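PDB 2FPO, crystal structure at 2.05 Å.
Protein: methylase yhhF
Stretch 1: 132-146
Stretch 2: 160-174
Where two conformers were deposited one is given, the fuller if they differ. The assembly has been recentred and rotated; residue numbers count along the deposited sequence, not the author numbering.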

# COMPACT_ATOMS: atom_id res chain seq x y z
N PHE A 132 2.70 13.20 2.25
CA PHE A 132 2.91 14.31 1.33
C PHE A 132 3.77 13.79 0.17
O PHE A 132 4.46 12.79 0.33
CB PHE A 132 3.51 15.54 2.06
CG PHE A 132 4.80 15.24 2.76
CD1 PHE A 132 6.01 15.29 2.07
CD2 PHE A 132 4.81 14.85 4.10
CE1 PHE A 132 7.21 14.98 2.71
CE2 PHE A 132 6.00 14.56 4.75
CZ PHE A 132 7.21 14.60 4.05
N ARG A 133 3.73 14.46 -0.98
CA ARG A 133 4.29 13.96 -2.24
C ARG A 133 5.78 14.27 -2.40
O ARG A 133 6.62 13.37 -2.58
CB ARG A 133 3.51 14.61 -3.41
CG ARG A 133 3.86 14.15 -4.83
CD ARG A 133 4.87 15.06 -5.58
NE ARG A 133 4.57 16.49 -5.51
CZ ARG A 133 5.29 17.43 -6.10
NH1 ARG A 133 6.37 17.11 -6.82
NH2 ARG A 133 4.95 18.71 -5.97
N ARG A 134 6.07 15.57 -2.41
CA ARG A 134 7.40 16.06 -2.74
C ARG A 134 8.39 15.81 -1.62
O ARG A 134 8.24 16.32 -0.50
CB ARG A 134 7.37 17.54 -3.14
CG ARG A 134 8.68 17.99 -3.78
CD ARG A 134 8.52 19.09 -4.84
NE ARG A 134 7.66 20.21 -4.44
CZ ARG A 134 7.85 20.95 -3.36
NH1 ARG A 134 8.87 20.69 -2.53
NH2 ARG A 134 7.00 21.95 -3.10
N GLY A 135 9.41 15.02 -1.95
CA GLY A 135 10.37 14.52 -0.95
C GLY A 135 10.23 13.05 -0.64
O GLY A 135 11.15 12.45 -0.11
N LEU A 136 9.06 12.46 -0.94
CA LEU A 136 8.79 11.05 -0.66
C LEU A 136 8.42 10.24 -1.90
O LEU A 136 8.88 9.13 -2.06
CB LEU A 136 7.67 10.89 0.39
CG LEU A 136 7.83 11.49 1.80
CD1 LEU A 136 6.57 11.26 2.58
CD2 LEU A 136 9.05 10.92 2.58
N LEU A 137 7.56 10.77 -2.76
CA LEU A 137 6.96 9.90 -3.77
C LEU A 137 7.98 9.27 -4.74
O LEU A 137 8.08 8.05 -4.82
CB LEU A 137 5.88 10.63 -4.58
CG LEU A 137 5.06 9.76 -5.54
CD1 LEU A 137 4.25 8.69 -4.80
CD2 LEU A 137 4.11 10.59 -6.38
N GLU A 138 8.72 10.11 -5.46
CA GLU A 138 9.69 9.60 -6.41
C GLU A 138 10.83 8.83 -5.77
O GLU A 138 11.33 7.89 -6.38
CB GLU A 138 10.25 10.70 -7.30
CG GLU A 138 9.54 10.78 -8.65
CD GLU A 138 8.52 11.87 -8.71
OE1 GLU A 138 7.63 11.89 -7.82
OE2 GLU A 138 8.60 12.71 -9.65
N GLU A 139 11.23 9.27 -4.56
CA GLU A 139 12.29 8.64 -3.77
C GLU A 139 11.92 7.21 -3.40
O GLU A 139 12.75 6.31 -3.47
CB GLU A 139 12.50 9.42 -2.46
CG GLU A 139 13.27 10.75 -2.62
CD GLU A 139 12.40 11.92 -3.12
OE1 GLU A 139 11.17 11.76 -3.32
OE2 GLU A 139 12.97 13.02 -3.32
N THR A 140 10.67 7.03 -3.00
CA THR A 140 10.14 5.72 -2.59
C THR A 140 10.12 4.80 -3.80
O THR A 140 10.57 3.67 -3.74
CB THR A 140 8.71 5.86 -1.97
OG1 THR A 140 8.79 6.64 -0.77
CG2 THR A 140 8.14 4.48 -1.59
N ILE A 141 9.57 5.30 -4.89
CA ILE A 141 9.55 4.60 -6.17
C ILE A 141 10.94 4.09 -6.61
O ILE A 141 11.09 2.95 -7.04
CB ILE A 141 8.92 5.50 -7.25
CG1 ILE A 141 7.39 5.49 -7.08
CG2 ILE A 141 9.41 5.12 -8.70
CD1 ILE A 141 6.67 6.65 -7.82
N ASN A 142 11.97 4.93 -6.46
CA ASN A 142 13.32 4.51 -6.87
C ASN A 142 13.93 3.49 -5.94
O ASN A 142 14.62 2.59 -6.38
CB ASN A 142 14.26 5.69 -7.01
CG ASN A 142 13.96 6.53 -8.24
OD1 ASN A 142 14.15 7.74 -8.22
ND2 ASN A 142 13.53 5.88 -9.31
N LEU A 143 13.67 3.64 -4.63
CA LEU A 143 14.15 2.67 -3.65
C LEU A 143 13.50 1.32 -3.85
O LEU A 143 14.19 0.30 -3.79
CB LEU A 143 13.92 3.16 -2.22
CG LEU A 143 14.82 4.35 -1.82
CD1 LEU A 143 14.16 5.13 -0.71
CD2 LEU A 143 16.23 3.94 -1.43
N LEU A 144 12.18 1.30 -4.11
CA LEU A 144 11.46 0.05 -4.41
C LEU A 144 12.09 -0.70 -5.56
O LEU A 144 12.40 -1.89 -5.47
CB LEU A 144 9.94 0.30 -4.68
CG LEU A 144 9.08 0.72 -3.48
CD1 LEU A 144 7.67 1.11 -3.98
CD2 LEU A 144 9.03 -0.46 -2.46
N GLU A 145 12.31 0.01 -6.66
CA GLU A 145 12.96 -0.56 -7.84
C GLU A 145 14.43 -0.97 -7.63
O GLU A 145 14.87 -1.95 -8.20
CB GLU A 145 12.85 0.41 -9.01
CG GLU A 145 13.50 -0.05 -10.34
CD GLU A 145 12.91 -1.35 -10.87
OE1 GLU A 145 11.69 -1.57 -10.71
OE2 GLU A 145 13.69 -2.16 -11.45
N ASP A 146 15.20 -0.20 -6.85
CA ASP A 146 16.65 -0.40 -6.80
C ASP A 146 17.07 -1.42 -5.76
O ASP A 146 18.14 -1.99 -5.87
CB ASP A 146 17.39 0.90 -6.51
CG ASP A 146 17.24 1.93 -7.60
OD1 ASP A 146 16.79 1.60 -8.72
OD2 ASP A 146 17.56 3.09 -7.32
N SER A 160 -1.55 10.42 -5.99
CA SER A 160 -0.93 11.73 -6.16
C SER A 160 -1.90 12.79 -6.66
O SER A 160 -2.77 12.50 -7.46
CB SER A 160 0.25 11.61 -7.13
OG SER A 160 1.05 12.78 -7.09
N GLU A 161 -1.73 14.03 -6.19
CA GLU A 161 -2.55 15.15 -6.67
C GLU A 161 -2.29 15.38 -8.15
O GLU A 161 -1.14 15.40 -8.59
CB GLU A 161 -2.23 16.42 -5.88
CG GLU A 161 -2.77 16.43 -4.46
CD GLU A 161 -2.19 15.33 -3.58
OE1 GLU A 161 -0.94 15.18 -3.53
OE2 GLU A 161 -2.99 14.62 -2.93
N VAL A 162 -3.37 15.53 -8.91
CA VAL A 162 -3.32 15.80 -10.36
C VAL A 162 -2.31 16.89 -10.71
O VAL A 162 -1.46 16.71 -11.60
CB VAL A 162 -4.70 16.20 -10.91
CG1 VAL A 162 -4.58 16.82 -12.30
CG2 VAL A 162 -5.60 14.99 -10.95
N GLU A 163 -2.39 17.99 -9.97
CA GLU A 163 -1.52 19.16 -10.12
C GLU A 163 -0.03 18.83 -10.22
O GLU A 163 0.75 19.62 -10.77
CB GLU A 163 -1.73 20.07 -8.91
CG GLU A 163 -1.69 21.54 -9.21
CD GLU A 163 -2.00 22.37 -7.97
OE1 GLU A 163 -1.94 21.81 -6.86
OE2 GLU A 163 -2.30 23.58 -8.13
N ASN A 164 0.34 17.66 -9.69
CA ASN A 164 1.73 17.22 -9.66
C ASN A 164 2.22 16.68 -10.99
O ASN A 164 3.42 16.60 -11.20
CB ASN A 164 1.95 16.14 -8.58
CG ASN A 164 1.81 16.67 -7.16
OD1 ASN A 164 1.44 15.94 -6.24
ND2 ASN A 164 2.13 17.94 -6.98
N GLY A 165 1.29 16.30 -11.86
CA GLY A 165 1.62 15.58 -13.09
C GLY A 165 1.91 14.10 -12.86
O GLY A 165 1.73 13.57 -11.75
N LEU A 166 2.37 13.42 -13.92
CA LEU A 166 2.78 12.02 -13.81
C LEU A 166 4.10 11.94 -13.05
O LEU A 166 5.01 12.71 -13.35
CB LEU A 166 2.96 11.40 -15.19
CG LEU A 166 1.75 11.24 -16.09
CD1 LEU A 166 2.22 11.30 -17.54
CD2 LEU A 166 0.99 9.94 -15.81
N PRO A 167 4.20 11.02 -12.06
CA PRO A 167 5.52 10.89 -11.41
C PRO A 167 6.55 10.24 -12.33
O PRO A 167 6.19 9.44 -13.19
CB PRO A 167 5.23 9.96 -10.22
CG PRO A 167 4.06 9.12 -10.68
CD PRO A 167 3.20 10.11 -11.47
N THR A 168 7.81 10.62 -12.15
CA THR A 168 8.93 9.95 -12.78
C THR A 168 8.97 8.51 -12.24
O THR A 168 9.00 8.27 -11.01
CB THR A 168 10.27 10.74 -12.54
OG1 THR A 168 10.09 12.09 -13.00
CG2 THR A 168 11.45 10.14 -13.32
N VAL A 169 8.91 7.56 -13.17
CA VAL A 169 8.99 6.15 -12.83
C VAL A 169 10.14 5.56 -13.64
O VAL A 169 10.49 6.09 -14.69
CB VAL A 169 7.62 5.41 -13.08
CG1 VAL A 169 6.55 5.98 -12.13
CG2 VAL A 169 7.16 5.54 -14.58
N PRO A 170 10.74 4.45 -13.15
CA PRO A 170 11.79 3.80 -13.96
C PRO A 170 11.24 3.34 -15.30
O PRO A 170 10.03 3.18 -15.45
CB PRO A 170 12.22 2.61 -13.09
CG PRO A 170 11.81 3.00 -11.69
CD PRO A 170 10.53 3.74 -11.87
N ALA A 171 12.14 3.13 -16.25
CA ALA A 171 11.77 2.79 -17.62
C ALA A 171 11.02 1.47 -17.75
O ALA A 171 10.21 1.30 -18.64
CB ALA A 171 13.03 2.81 -18.51
N ASN A 172 11.30 0.53 -16.84
CA ASN A 172 10.58 -0.76 -16.84
C ASN A 172 9.24 -0.75 -16.10
O ASN A 172 8.61 -1.81 -15.92
CB ASN A 172 11.48 -1.88 -16.29
CG ASN A 172 11.95 -1.62 -14.86
OD1 ASN A 172 12.11 -0.48 -14.43
ND2 ASN A 172 12.17 -2.69 -14.12
N TRP A 173 8.79 0.43 -15.67
CA TRP A 173 7.42 0.59 -15.11
C TRP A 173 6.50 1.18 -16.17
O TRP A 173 6.82 2.21 -16.79
CB TRP A 173 7.42 1.56 -13.94
CG TRP A 173 8.04 1.11 -12.67
CD1 TRP A 173 9.16 0.32 -12.52
CD2 TRP A 173 7.63 1.47 -11.35
NE1 TRP A 173 9.44 0.16 -11.18
CE2 TRP A 173 8.52 0.85 -10.44
CE3 TRP A 173 6.59 2.27 -10.84
CZ2 TRP A 173 8.40 1.00 -9.06
CZ3 TRP A 173 6.46 2.39 -9.44
CH2 TRP A 173 7.37 1.77 -8.58
N SER A 174 5.34 0.58 -16.35
CA SER A 174 4.35 1.17 -17.24
C SER A 174 3.05 1.44 -16.49
O SER A 174 2.66 0.67 -15.60
CB SER A 174 4.10 0.27 -18.45
OG SER A 174 3.55 -0.96 -18.01

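A single carboxylate, that of Glu145, takes two hydrogen bonds from neighbouring residues at the far end of stretch 2: Trp173 NE1 donates to Glu145 OE1 at 2.9 Å, and Asn172 ND2 donates to Glu145 OE2 at 3.1 Å. Both are nearly straight, with N-H...acceptor angles of 161° and 163°. OE1 lies at the edge of the indole, near its plane, where the NE1 hydrogen points. The Glu145 side chain reaches this position with chi1 t and chi2 p, and on the way its CG packs 3.7 Å from CG of Pro170. A type I turn from Pro170 to Trp173, closed by the bond from Trp173 N to Pro170 O (3.0 Å), brings the two donors to the same side chain; Asn172, with chi1 p, points its CB toward the helix.

One helical turn earlier, Ile141 forms the apolar centre. Its CG2 sits over one face of the Trp173 six-membered ring, 4.2 Å from the centroid and 21° off the normal, a CH-pi contact. The same methyl lies 3.6 Å from Pro170 CD, while Ile141 CD1 reaches Pro167 CB at 4.3 Å and Val169 CG1 at 4.4 Å. A branched aliphatic side chain suits this place because its methyls can meet the indole, two prolines and a valine at once. The tryptophan thus serves twice, with its face for packing and its NE1 for the carboxylate. Leu137, another turn back, extends the buried apolar surface with CD2 4.0 Å from Pro167 CB; the same methyl also lies 3.8 Å from the hydroxyl OG of Ser160. Leu137, Ile141 and Glu145 all direct CB toward stretch 2, as their spacing of four allows.

Glu138 is partly exposed. Its OE2 accepts a weak hydrogen bond from the backbone N of Thr168 (3.4 Å, 161°), and its OE1 is 3.9 Å from Pro167 CB. Thr168 itself is exposed, so a polar side chain is at ease there.

Before the helix, Arg133 lays its aliphatic part near the start of stretch 2, with CG 3.9 Å from Ser160 OG. Its guanidinium has Asn164 ND2 over one face, 3.1 Å from Arg133 NH2; since both nitrogens are donors, this is not a hydrogen bond.

In all, 643 Å² is buried between the stretches, summed over both sides. Ile141, Glu145 and Trp173 contribute the largest shares, so the contact combines hydrophobic packing with a carboxylate whose two oxygens are both engaged.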